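Local coordinates for erythrocyte membrane protein 1 (Plasmodium falciparum, PDB 2XU0) that probably binds host cell-surface receptors as an adhesin of infected red cells, this chain being its N-terminal segment and first Duffy-binding-like domain, involved in rosetting, at residues Arg325-Lys328 against Ile329-Lys333; Ile378-Asn381 against Glu382-Val385; Lys386-Glu389 against Glu390-Lys393. The protein carries 10 engineered substitutions. All blocks are in the same frame, centred on the assembly; numbering follows the deposited sequence. Where two conformers were deposited one is given.

Contact 1 of 3, residues Arg325-Lys328 against Ile329-Lys333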
ATOM      1  N   ARG A 325      -6.915  -7.118   6.294  1.00 32.55           N
ATOM      2  CA  ARG A 325      -6.011  -7.578   7.353  1.00 32.99           C
ATOM      3  C   ARG A 325      -6.507  -7.064   8.708  1.00 37.78           C
ATOM      4  O   ARG A 325      -6.757  -7.879   9.581  1.00 36.57           O
ATOM      5  CB  ARG A 325      -4.566  -7.154   7.082  1.00 29.08           C
ATOM      6  CG  ARG A 325      -3.590  -7.540   8.210  1.00 29.70           C
ATOM      7  CD  ARG A 325      -2.179  -7.063   7.930  1.00 29.38           C
ATOM      8  NE  ARG A 325      -2.000  -5.630   8.178  1.00 32.14           N
ATOM      9  CZ  ARG A 325      -1.753  -5.087   9.370  1.00 42.36           C
ATOM     10  NH1 ARG A 325      -1.682  -5.848  10.452  1.00 40.99           N
ATOM     11  NH2 ARG A 325      -1.597  -3.779   9.489  1.00 31.05           N
ATOM     12  N   ILE A 326      -6.712  -5.730   8.837  1.00 35.49           N
ATOM     13  CA  ILE A 326      -7.218  -5.057  10.035  1.00 34.19           C
ATOM     14  C   ILE A 326      -8.624  -5.523  10.428  1.00 39.09           C
ATOM     15  O   ILE A 326      -8.886  -5.667  11.622  1.00 39.67           O
ATOM     16  CB  ILE A 326      -7.066  -3.495   9.970  1.00 35.58           C
ATOM     17  CG1 ILE A 326      -5.578  -3.034   9.826  1.00 35.23           C
ATOM     18  CG2 ILE A 326      -7.746  -2.773  11.125  1.00 33.97           C
ATOM     19  CD1 ILE A 326      -4.625  -3.646  10.836  1.00 52.67           C
ATOM     20  N   LYS A 327      -9.518  -5.747   9.450  1.00 34.72           N
ATOM     21  CA  LYS A 327     -10.875  -6.232   9.701  1.00 34.98           C
ATOM     22  C   LYS A 327     -10.846  -7.552  10.494  1.00 41.76           C
ATOM     23  O   LYS A 327     -11.642  -7.722  11.425  1.00 41.77           O
ATOM     24  CB  LYS A 327     -11.676  -6.399   8.391  1.00 36.27           C
ATOM     25  CG  LYS A 327     -13.132  -6.820   8.604  1.00 37.00           C
ATOM     26  CD  LYS A 327     -13.872  -6.998   7.273  1.00 39.05           C
ATOM     27  CE  LYS A 327     -15.283  -7.446   7.528  1.00 41.79           C
ATOM     28  NZ  LYS A 327     -16.068  -7.595   6.277  1.00 47.64           N
ATOM     29  N   LYS A 328      -9.927  -8.473  10.131  1.00 37.80           N
ATOM     30  CA  LYS A 328      -9.780  -9.745  10.844  1.00 38.49           C
ATOM     31  C   LYS A 328      -9.398  -9.505  12.312  1.00 42.64           C
ATOM     32  O   LYS A 328     -10.007 -10.110  13.200  1.00 41.17           O
ATOM     33  CB  LYS A 328      -8.773 -10.674  10.148  1.00 40.58           C
ATOM     34  CG  LYS A 328      -9.396 -11.453   9.005  1.00 48.78           C
ATOM     35  CD  LYS A 328      -8.345 -12.252   8.258  1.00 54.73           C
ATOM     36  CE  LYS A 328      -8.779 -12.558   6.849  1.00 55.92           C
ATOM     37  NZ  LYS A 328      -7.635 -12.501   5.904  1.00 56.05           N
ATOM     38  N   ILE A 329      -8.470  -8.562  12.564  1.00 39.15           N
ATOM     39  CA  ILE A 329      -8.069  -8.202  13.924  1.00 39.87           C
ATOM     40  C   ILE A 329      -9.254  -7.635  14.727  1.00 45.79           C
ATOM     41  O   ILE A 329      -9.458  -8.016  15.893  1.00 46.50           O
ATOM     42  CB  ILE A 329      -6.886  -7.221  13.899  1.00 43.02           C
ATOM     43  CG1 ILE A 329      -5.596  -7.912  13.371  1.00 41.94           C
ATOM     44  CG2 ILE A 329      -6.678  -6.561  15.291  1.00 44.46           C
ATOM     45  CD1 ILE A 329      -4.482  -6.933  12.969  1.00 38.83           C
ATOM     46  N   LYS A 330     -10.038  -6.744  14.097  1.00 41.03           N
ATOM     47  CA  LYS A 330     -11.171  -6.099  14.750  1.00 39.62           C
ATOM     48  C   LYS A 330     -12.314  -7.058  15.015  1.00 43.93           C
ATOM     49  O   LYS A 330     -12.900  -6.969  16.083  1.00 44.66           O
ATOM     50  CB  LYS A 330     -11.626  -4.850  13.988  1.00 40.04           C
ATOM     51  CG  LYS A 330     -10.533  -3.835  13.881  1.00 32.73           C
ATOM     52  CD  LYS A 330     -11.044  -2.460  13.575  1.00 34.38           C
ATOM     53  CE  LYS A 330      -9.892  -1.488  13.638  1.00 31.41           C
ATOM     54  NZ  LYS A 330      -9.836  -0.751  14.924  1.00 37.47           N
ATOM     55  N   ILE A 331     -12.604  -7.996  14.091  1.00 41.29           N
ATOM     56  CA  ILE A 331     -13.669  -8.995  14.271  1.00 42.25           C
ATOM     57  C   ILE A 331     -13.379  -9.894  15.490  1.00 48.13           C
ATOM     58  O   ILE A 331     -14.294 -10.191  16.260  1.00 45.72           O
ATOM     59  CB  ILE A 331     -13.932  -9.807  12.975  1.00 45.49           C
ATOM     60  CG1 ILE A 331     -14.608  -8.954  11.879  1.00 46.63           C
ATOM     61  CG2 ILE A 331     -14.687 -11.143  13.232  1.00 45.95           C
ATOM     62  CD1 ILE A 331     -16.024  -8.570  12.113  1.00 60.00           C
ATOM     63  N   ASP A 332     -12.102 -10.302  15.649  1.00 47.99           N
ATOM     64  CA  ASP A 332     -11.609 -11.124  16.760  1.00 49.38           C
ATOM     65  C   ASP A 332     -11.816 -10.453  18.116  1.00 52.04           C
ATOM     66  O   ASP A 332     -12.226 -11.133  19.060  1.00 52.18           O
ATOM     67  CB  ASP A 332     -10.140 -11.530  16.543  1.00 52.06           C
ATOM     68  CG  ASP A 332      -9.949 -12.575  15.458  1.00 71.33           C
ATOM     69  OD1 ASP A 332      -8.830 -12.652  14.900  1.00 75.22           O
ATOM     70  OD2 ASP A 332     -10.920 -13.322  15.165  1.00 77.06           O
ATOM     71  N   LYS A 333     -11.599  -9.120  18.193  1.00 46.39           N
ATOM     72  CA  LYS A 333     -11.811  -8.347  19.418  1.00 46.08           C
ATOM     73  C   LYS A 333     -13.301  -8.229  19.719  1.00 50.16           C
ATOM     74  O   LYS A 333     -13.701  -8.259  20.890  1.00 50.14           O
ATOM     75  CB  LYS A 333     -11.147  -6.961  19.328  1.00 49.47           C
ATOM     76  CG  LYS A 333     -10.358  -6.572  20.572  1.00 69.96           C
ATOM     77  CD  LYS A 333     -11.238  -5.958  21.665  1.00 83.46           C
ATOM     78  CE  LYS A 333     -10.481  -5.646  22.937  1.00 92.59           C
ATOM     79  NZ  LYS A 333     -10.287  -6.852  23.783  1.00 99.49           N
TER
HETATM   80  O   HOH W   1     -11.350 -12.618  12.532  1.00 61.12           O

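Contact 2 of 3, residues Ile378-Asn381 against Glu382-Val385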
ATOM      1  N   ILE A 378     -20.291  -0.896  18.640  1.00 41.14           N
ATOM      2  CA  ILE A 378     -20.388   0.542  18.350  1.00 41.08           C
ATOM      3  C   ILE A 378     -19.062   1.014  17.743  1.00 43.46           C
ATOM      4  O   ILE A 378     -19.077   1.624  16.676  1.00 42.19           O
ATOM      5  CB  ILE A 378     -20.776   1.362  19.622  1.00 45.27           C
ATOM      6  CG1 ILE A 378     -22.245   1.101  20.085  1.00 46.87           C
ATOM      7  CG2 ILE A 378     -20.432   2.862  19.493  1.00 45.65           C
ATOM      8  CD1 ILE A 378     -23.386   1.974  19.494  1.00 61.95           C
ATOM      9  N   LYS A 379     -17.931   0.701  18.413  1.00 39.52           N
ATOM     10  CA  LYS A 379     -16.578   1.016  17.978  1.00 40.49           C
ATOM     11  C   LYS A 379     -16.225   0.368  16.609  1.00 43.89           C
ATOM     12  O   LYS A 379     -15.634   1.035  15.742  1.00 42.67           O
ATOM     13  CB  LYS A 379     -15.566   0.564  19.037  1.00 45.02           C
ATOM     14  CG  LYS A 379     -15.121   1.660  19.999  1.00 64.81           C
ATOM     15  CD  LYS A 379     -14.379   1.079  21.211  1.00 76.43           C
ATOM     16  CE  LYS A 379     -12.880   0.989  21.016  1.00 93.18           C
ATOM     17  NZ  LYS A 379     -12.221   0.278  22.144  1.00104.07           N
ATOM     18  N   TYR A 380     -16.573  -0.917  16.429  1.00 38.47           N
ATOM     19  CA  TYR A 380     -16.333  -1.647  15.180  1.00 37.14           C
ATOM     20  C   TYR A 380     -17.164  -1.009  14.059  1.00 39.36           C
ATOM     21  O   TYR A 380     -16.653  -0.807  12.966  1.00 38.60           O
ATOM     22  CB  TYR A 380     -16.702  -3.146  15.319  1.00 37.33           C
ATOM     23  CG  TYR A 380     -16.519  -3.927  14.034  1.00 37.36           C
ATOM     24  CD1 TYR A 380     -15.251  -4.315  13.605  1.00 38.46           C
ATOM     25  CD2 TYR A 380     -17.602  -4.215  13.211  1.00 37.90           C
ATOM     26  CE1 TYR A 380     -15.068  -4.998  12.399  1.00 36.70           C
ATOM     27  CE2 TYR A 380     -17.434  -4.910  12.009  1.00 38.32           C
ATOM     28  CZ  TYR A 380     -16.161  -5.284  11.601  1.00 42.53           C
ATOM     29  OH  TYR A 380     -15.988  -5.968  10.421  1.00 43.87           O
ATOM     30  N   ASN A 381     -18.423  -0.686  14.327  1.00 36.45           N
ATOM     31  CA  ASN A 381     -19.264  -0.063  13.299  1.00 37.81           C
ATOM     32  C   ASN A 381     -18.743   1.322  12.885  1.00 42.68           C
ATOM     33  O   ASN A 381     -18.899   1.660  11.717  1.00 42.18           O
ATOM     34  CB  ASN A 381     -20.727   0.039  13.733  1.00 41.74           C
ATOM     35  CG  ASN A 381     -21.416  -1.275  13.983  1.00 62.03           C
ATOM     36  OD1 ASN A 381     -20.976  -2.345  13.546  1.00 49.77           O
ATOM     37  ND2 ASN A 381     -22.518  -1.215  14.716  1.00 54.15           N
ATOM     38  N   GLU A 382     -18.122   2.108  13.804  1.00 38.92           N
ATOM     39  CA  GLU A 382     -17.607   3.426  13.397  1.00 38.75           C
ATOM     40  C   GLU A 382     -16.437   3.278  12.409  1.00 41.92           C
ATOM     41  O   GLU A 382     -16.395   3.992  11.394  1.00 40.76           O
ATOM     42  CB  GLU A 382     -17.265   4.378  14.559  1.00 39.86           C
ATOM     43  CG  GLU A 382     -16.059   4.087  15.433  0.50 51.82           C
ATOM     44  CD  GLU A 382     -15.750   5.192  16.429  0.50 66.47           C
ATOM     45  OE1 GLU A 382     -14.986   4.933  17.386  0.50 50.86           O
ATOM     46  OE2 GLU A 382     -16.277   6.317  16.256  0.50 52.51           O
ATOM     47  N   TRP A 383     -15.524   2.307  12.690  1.00 36.12           N
ATOM     48  CA  TRP A 383     -14.399   2.014  11.800  1.00 34.41           C
ATOM     49  C   TRP A 383     -14.901   1.569  10.438  1.00 34.39           C
ATOM     50  O   TRP A 383     -14.428   2.098   9.449  1.00 34.16           O
ATOM     51  CB  TRP A 383     -13.470   0.965  12.410  1.00 32.81           C
ATOM     52  CG  TRP A 383     -12.319   0.594  11.522  1.00 33.40           C
ATOM     53  CD1 TRP A 383     -11.151   1.281  11.351  1.00 35.92           C
ATOM     54  CD2 TRP A 383     -12.216  -0.585  10.720  1.00 32.81           C
ATOM     55  NE1 TRP A 383     -10.336   0.610  10.470  1.00 34.14           N
ATOM     56  CE2 TRP A 383     -10.954  -0.555  10.090  1.00 35.75           C
ATOM     57  CE3 TRP A 383     -13.045  -1.705  10.523  1.00 34.26           C
ATOM     58  CZ2 TRP A 383     -10.537  -1.558   9.206  1.00 35.21           C
ATOM     59  CZ3 TRP A 383     -12.613  -2.717   9.675  1.00 35.13           C
ATOM     60  CH2 TRP A 383     -11.377  -2.635   9.025  1.00 35.56           C
ATOM     61  N   ILE A 384     -15.878   0.634  10.389  1.00 31.85           N
ATOM     62  CA  ILE A 384     -16.428   0.080   9.147  1.00 34.46           C
ATOM     63  C   ILE A 384     -17.087   1.168   8.309  1.00 38.04           C
ATOM     64  O   ILE A 384     -17.010   1.132   7.079  1.00 37.93           O
ATOM     65  CB  ILE A 384     -17.370  -1.136   9.450  1.00 38.86           C
ATOM     66  CG1 ILE A 384     -16.580  -2.432   9.566  1.00 39.71           C
ATOM     67  CG2 ILE A 384     -18.556  -1.283   8.459  1.00 42.87           C
ATOM     68  CD1 ILE A 384     -15.938  -3.079   8.230  1.00 40.70           C
ATOM     69  N   VAL A 385     -17.747   2.130   8.988  1.00 33.11           N
ATOM     70  CA  VAL A 385     -18.425   3.250   8.340  1.00 32.87           C
ATOM     71  C   VAL A 385     -17.422   4.182   7.690  1.00 32.62           C
ATOM     72  O   VAL A 385     -17.656   4.635   6.568  1.00 31.35           O
ATOM     73  CB  VAL A 385     -19.419   3.945   9.301  1.00 37.00           C
ATOM     74  CG1 VAL A 385     -19.712   5.384   8.891  1.00 36.25           C
ATOM     75  CG2 VAL A 385     -20.709   3.116   9.413  1.00 36.69           C
TER

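Contact 3 of 3, residues Lys386-Glu389 against Glu390-Lys393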
ATOM      1  N   LYS A 386     -16.293   4.412   8.362  1.00 27.31           N
ATOM      2  CA  LYS A 386     -15.208   5.237   7.850  1.00 28.96           C
ATOM      3  C   LYS A 386     -14.526   4.536   6.627  1.00 32.39           C
ATOM      4  O   LYS A 386     -14.124   5.223   5.681  1.00 29.27           O
ATOM      5  CB  LYS A 386     -14.181   5.454   8.953  1.00 32.48           C
ATOM      6  CG  LYS A 386     -13.018   6.361   8.599  1.00 50.95           C
ATOM      7  CD  LYS A 386     -12.024   6.484   9.766  1.00 59.44           C
ATOM      8  CE  LYS A 386     -10.661   6.976   9.322  1.00 78.43           C
ATOM      9  NZ  LYS A 386     -10.663   8.413   8.910  1.00 89.20           N
ATOM     10  N   LYS A 387     -14.365   3.185   6.687  1.00 28.10           N
ATOM     11  CA  LYS A 387     -13.700   2.396   5.631  1.00 26.52           C
ATOM     12  C   LYS A 387     -14.598   2.356   4.398  1.00 32.43           C
ATOM     13  O   LYS A 387     -14.121   2.561   3.286  1.00 32.65           O
ATOM     14  CB  LYS A 387     -13.360   0.992   6.145  1.00 27.70           C
ATOM     15  CG  LYS A 387     -12.181   0.983   7.123  1.00 31.21           C
ATOM     16  CD  LYS A 387     -10.878   1.206   6.368  1.00 39.50           C
ATOM     17  CE  LYS A 387      -9.812   1.858   7.182  1.00 51.92           C
ATOM     18  NZ  LYS A 387      -8.667   2.215   6.307  1.00 62.14           N
ATOM     19  N   LEU A 388     -15.917   2.246   4.613  1.00 29.38           N
ATOM     20  CA  LEU A 388     -16.877   2.289   3.519  1.00 28.53           C
ATOM     21  C   LEU A 388     -16.734   3.597   2.757  1.00 32.06           C
ATOM     22  O   LEU A 388     -16.793   3.565   1.530  1.00 33.01           O
ATOM     23  CB  LEU A 388     -18.330   2.114   4.017  1.00 27.94           C
ATOM     24  CG  LEU A 388     -19.468   2.187   2.942  1.00 31.35           C
ATOM     25  CD1 LEU A 388     -19.278   1.140   1.813  1.00 30.22           C
ATOM     26  CD2 LEU A 388     -20.851   2.057   3.567  1.00 31.96           C
ATOM     27  N   GLU A 389     -16.605   4.748   3.467  1.00 27.53           N
ATOM     28  CA  GLU A 389     -16.500   6.046   2.810  1.00 27.55           C
ATOM     29  C   GLU A 389     -15.216   6.128   1.988  1.00 30.28           C
ATOM     30  O   GLU A 389     -15.265   6.511   0.824  1.00 28.84           O
ATOM     31  CB  GLU A 389     -16.650   7.218   3.796  1.00 28.54           C
ATOM     32  CG  GLU A 389     -16.402   8.578   3.169  1.00 37.12           C
ATOM     33  CD  GLU A 389     -16.803   9.718   4.087  1.00 68.78           C
ATOM     34  OE1 GLU A 389     -15.895  10.401   4.610  1.00 61.31           O
ATOM     35  OE2 GLU A 389     -18.021   9.894   4.328  1.00 72.17           O
ATOM     36  N   GLU A 390     -14.089   5.734   2.587  1.00 26.75           N
ATOM     37  CA  GLU A 390     -12.789   5.650   1.926  1.00 26.44           C
ATOM     38  C   GLU A 390     -12.887   4.817   0.665  1.00 27.43           C
ATOM     39  O   GLU A 390     -12.267   5.162  -0.339  1.00 25.35           O
ATOM     40  CB  GLU A 390     -11.764   5.036   2.886  1.00 27.73           C
ATOM     41  CG  GLU A 390     -11.367   5.981   4.012  1.00 31.04           C
ATOM     42  CD  GLU A 390     -10.381   5.407   5.010  0.80 31.42           C
ATOM     43  OE1 GLU A 390      -9.951   4.249   4.824  0.60 18.26           O
ATOM     44  OE2 GLU A 390     -10.136   6.066   6.042  0.60 23.96           O
ATOM     45  N   PHE A 391     -13.629   3.701   0.735  1.00 24.26           N
ATOM     46  CA  PHE A 391     -13.873   2.783  -0.363  1.00 23.34           C
ATOM     47  C   PHE A 391     -14.617   3.472  -1.523  1.00 27.20           C
ATOM     48  O   PHE A 391     -14.148   3.413  -2.665  1.00 26.74           O
ATOM     49  CB  PHE A 391     -14.668   1.538   0.122  1.00 25.70           C
ATOM     50  CG  PHE A 391     -15.109   0.705  -1.058  1.00 27.38           C
ATOM     51  CD1 PHE A 391     -14.191  -0.090  -1.751  1.00 30.53           C
ATOM     52  CD2 PHE A 391     -16.400   0.809  -1.556  1.00 28.64           C
ATOM     53  CE1 PHE A 391     -14.573  -0.783  -2.903  1.00 30.79           C
ATOM     54  CE2 PHE A 391     -16.779   0.116  -2.706  1.00 31.58           C
ATOM     55  CZ  PHE A 391     -15.859  -0.671  -3.372  1.00 29.86           C
ATOM     56  N   TYR A 392     -15.751   4.154  -1.235  1.00 23.83           N
ATOM     57  CA  TYR A 392     -16.516   4.836  -2.302  1.00 24.50           C
ATOM     58  C   TYR A 392     -15.691   5.941  -2.949  1.00 28.75           C
ATOM     59  O   TYR A 392     -15.763   6.114  -4.167  1.00 28.47           O
ATOM     60  CB  TYR A 392     -17.836   5.439  -1.773  1.00 25.51           C
ATOM     61  CG  TYR A 392     -18.927   4.445  -1.429  1.00 27.74           C
ATOM     62  CD1 TYR A 392     -19.259   3.414  -2.304  1.00 29.12           C
ATOM     63  CD2 TYR A 392     -19.759   4.652  -0.326  1.00 28.36           C
ATOM     64  CE1 TYR A 392     -20.346   2.574  -2.060  1.00 29.39           C
ATOM     65  CE2 TYR A 392     -20.822   3.792  -0.048  1.00 29.33           C
ATOM     66  CZ  TYR A 392     -21.108   2.754  -0.914  1.00 34.70           C
ATOM     67  OH  TYR A 392     -22.114   1.886  -0.608  1.00 34.01           O
ATOM     68  N   LYS A 393     -14.863   6.644  -2.148  1.00 24.91           N
ATOM     69  CA  LYS A 393     -14.022   7.741  -2.656  1.00 25.45           C
ATOM     70  C   LYS A 393     -13.004   7.243  -3.659  1.00 29.25           C
ATOM     71  O   LYS A 393     -12.741   7.924  -4.633  1.00 27.75           O
ATOM     72  CB  LYS A 393     -13.300   8.448  -1.524  1.00 27.46           C
ATOM     73  CG  LYS A 393     -14.197   9.339  -0.665  1.00 34.08           C
ATOM     74  CD  LYS A 393     -13.355   9.961   0.381  1.00 34.20           C
ATOM     75  CE  LYS A 393     -13.844  11.333   0.754  1.00 47.80           C
ATOM     76  NZ  LYS A 393     -14.469  11.312   2.101  0.50 30.84           N
TER
HETATM   77  O   HOH W   2      -8.222   5.159   7.770  1.00 43.62           O

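Contact 1 of 3, residues Arg325-Lys328 against Ile329-Lys333
I326 and K330, one turn apart on helix 311-338 of the Duffy-binding-like fold, make the close side-chain contact of this stretch: I326 CG2 lies 3.5 Å from K330 CE, against the flank of the lysine chain. Below them the helix is knit by i to i+4 backbone hydrogen bonds, K330 N to I326 O at 2.9 Å and I331 N to K327 O at 2.8 Å. I326 is buried. Its CG1 branch turns back beside its own backbone N (chi1 -60°), which sends CG2 the other way, toward K330, while CD1 rests above one face of the R325 guanidinium, offset toward its rim. K330 bends at its last torsion and carries its ammonium on to a salt bridge with E107, its chain packing on W383 of helix 371-407 with a cation-pi contact. R325 is held by E322 and by the carbonyl of F105. K327 and I331 run side by side toward Y380 of helix 371-407, K327 CG and I331 CG1 coming to 4.2 Å, and the fully extended lysine reaches on to the carbonyl of T460.

The exposed side, with I329 and D332, is looser. I329 touches the packed part through its tip, I329 CD1 lying 3.9 Å from I326 CD1. K328 leaves the contact for the carbonyl of H441. D332 leans back toward K328 O without bonding it, two acceptors facing each other, and a water makes the link, donating to K328 O at 2.9 Å and, weakly, to D332 OD2 at 2.8 Å.

Contact 2 of 3, residues Ile378-Asn381 against Glu382-Val385
Y380 and I384 meet one turn apart on helix 371-407 of the C-terminal Duffy-binding-like subdomain, the isoleucine lying over a face of the phenol ring. I384 CG1 sits 3.9 Å from the centroid of the Y380 ring and 29° off its normal, a CH-pi contact displaced toward the hydroxyl end, where Y380 CZ is the nearest ring atom at 3.5 Å. I384 CD1 carries the overlap on to the oxygen, 3.6 Å from Y380 OH. The ring is brought there by a CG anti to the backbone N (chi1 178°), which lays it along the helix toward the next turn. W383 stands at the side: its CE3 approaches Y380 CE1 obliquely at 4.3 Å, a loose aromatic touch.

Beneath these side chains the backbone sets the spacing. I384 N bonds Y380 O at 3.1 Å, with the donor in the carbonyl plane, and V385 N bonds N381 O one residue on. E382 N bonds I378 O, also at 3.1 Å, with a weak second branch to K379 O; W383 N reaches that same K379 O in a weak bond.

Farther out, Y380 and W383 form the packing face of this helix against helix 311-338: K327, I331 and V334 pack on Y380, while W383 lies on I326 and meets the F323 ring at a small interplanar angle. The loop residues S464 and F461 touch Y380 and I384 respectively. The buried side of the contact is thus apolar and ring-face contact, and across it no salt bridge or side-chain hydrogen bond joins the two turns.

Contact 3 of 3, residues Lys386-Glu389 against Glu390-Lys393
E390 lies between K386 and K387 on helix 371-407, a long helix of the Duffy-binding-like fold, and the three form a salt-bridge network in which each carboxylate oxygen serves a different lysine. K387 NZ donates to the syn lone pair of E390 OE1, on the side of the other oxygen, at 2.8 Å; chi2 of the lysine (-74°) bends the chain so that its ammonium reaches the carboxylate of E390, three residues on. K386 lies across E390 OE2 more loosely, with its CE nearer, at 3.4 Å, than its NZ, at 3.7 Å, in a long salt bridge. A water bridges E390 OE2, to which it donates at 2.7 Å, and, weakly, K387 NZ. W319 of helix 311-338 donates its indole NE1 to E390 OE1, so this oxygen of the buried E390 has both an ammonium and an indole N-H, an arrangement that would probably favour the ionised glutamate.

On another side of the helix L388 and Y392 meet. L388 CD1 sits over one face of the phenol ring, 4.0 Å from the Y392 centroid and 27° off the normal, a CH-pi contact. L388 has CG anti to its N (chi1 178°), which tips its branches along the helix to that ring. The same methyl approaches F391 CD2 at 4.4 Å, a looser touch. P457 lies against L388, F391 and Y392, and F461 meets the F391 ring.

At the surface E389 and K393 cross one another. K393 is modelled in two conformers, and their salt bridge may not be kept in both; in one of them the lysine bends at its last two torsions, which brings K393 NZ to 3.0 Å from E389 OE1.

Overall arrangement
All three contacts are turn-to-turn side-chain pairings within helices of the C-terminal Duffy-binding-like subdomain: contact 1 on helix 311-338, contacts 2 and 3 consecutive on helix 371-407. The two helices meet directly through contacts 1 and 2, whereas contacts 1 and 3 do not touch, their nearest atoms about 6 Å apart. Contact 1 lies at the surface and sends its lysine and arginine ends to outside partners; the other two are partly buried. Contact 2 joins its side chains through apolar and ring contacts, whereas contact 3 adds ion pairs, including two that converge on a buried glutamate, one of them long.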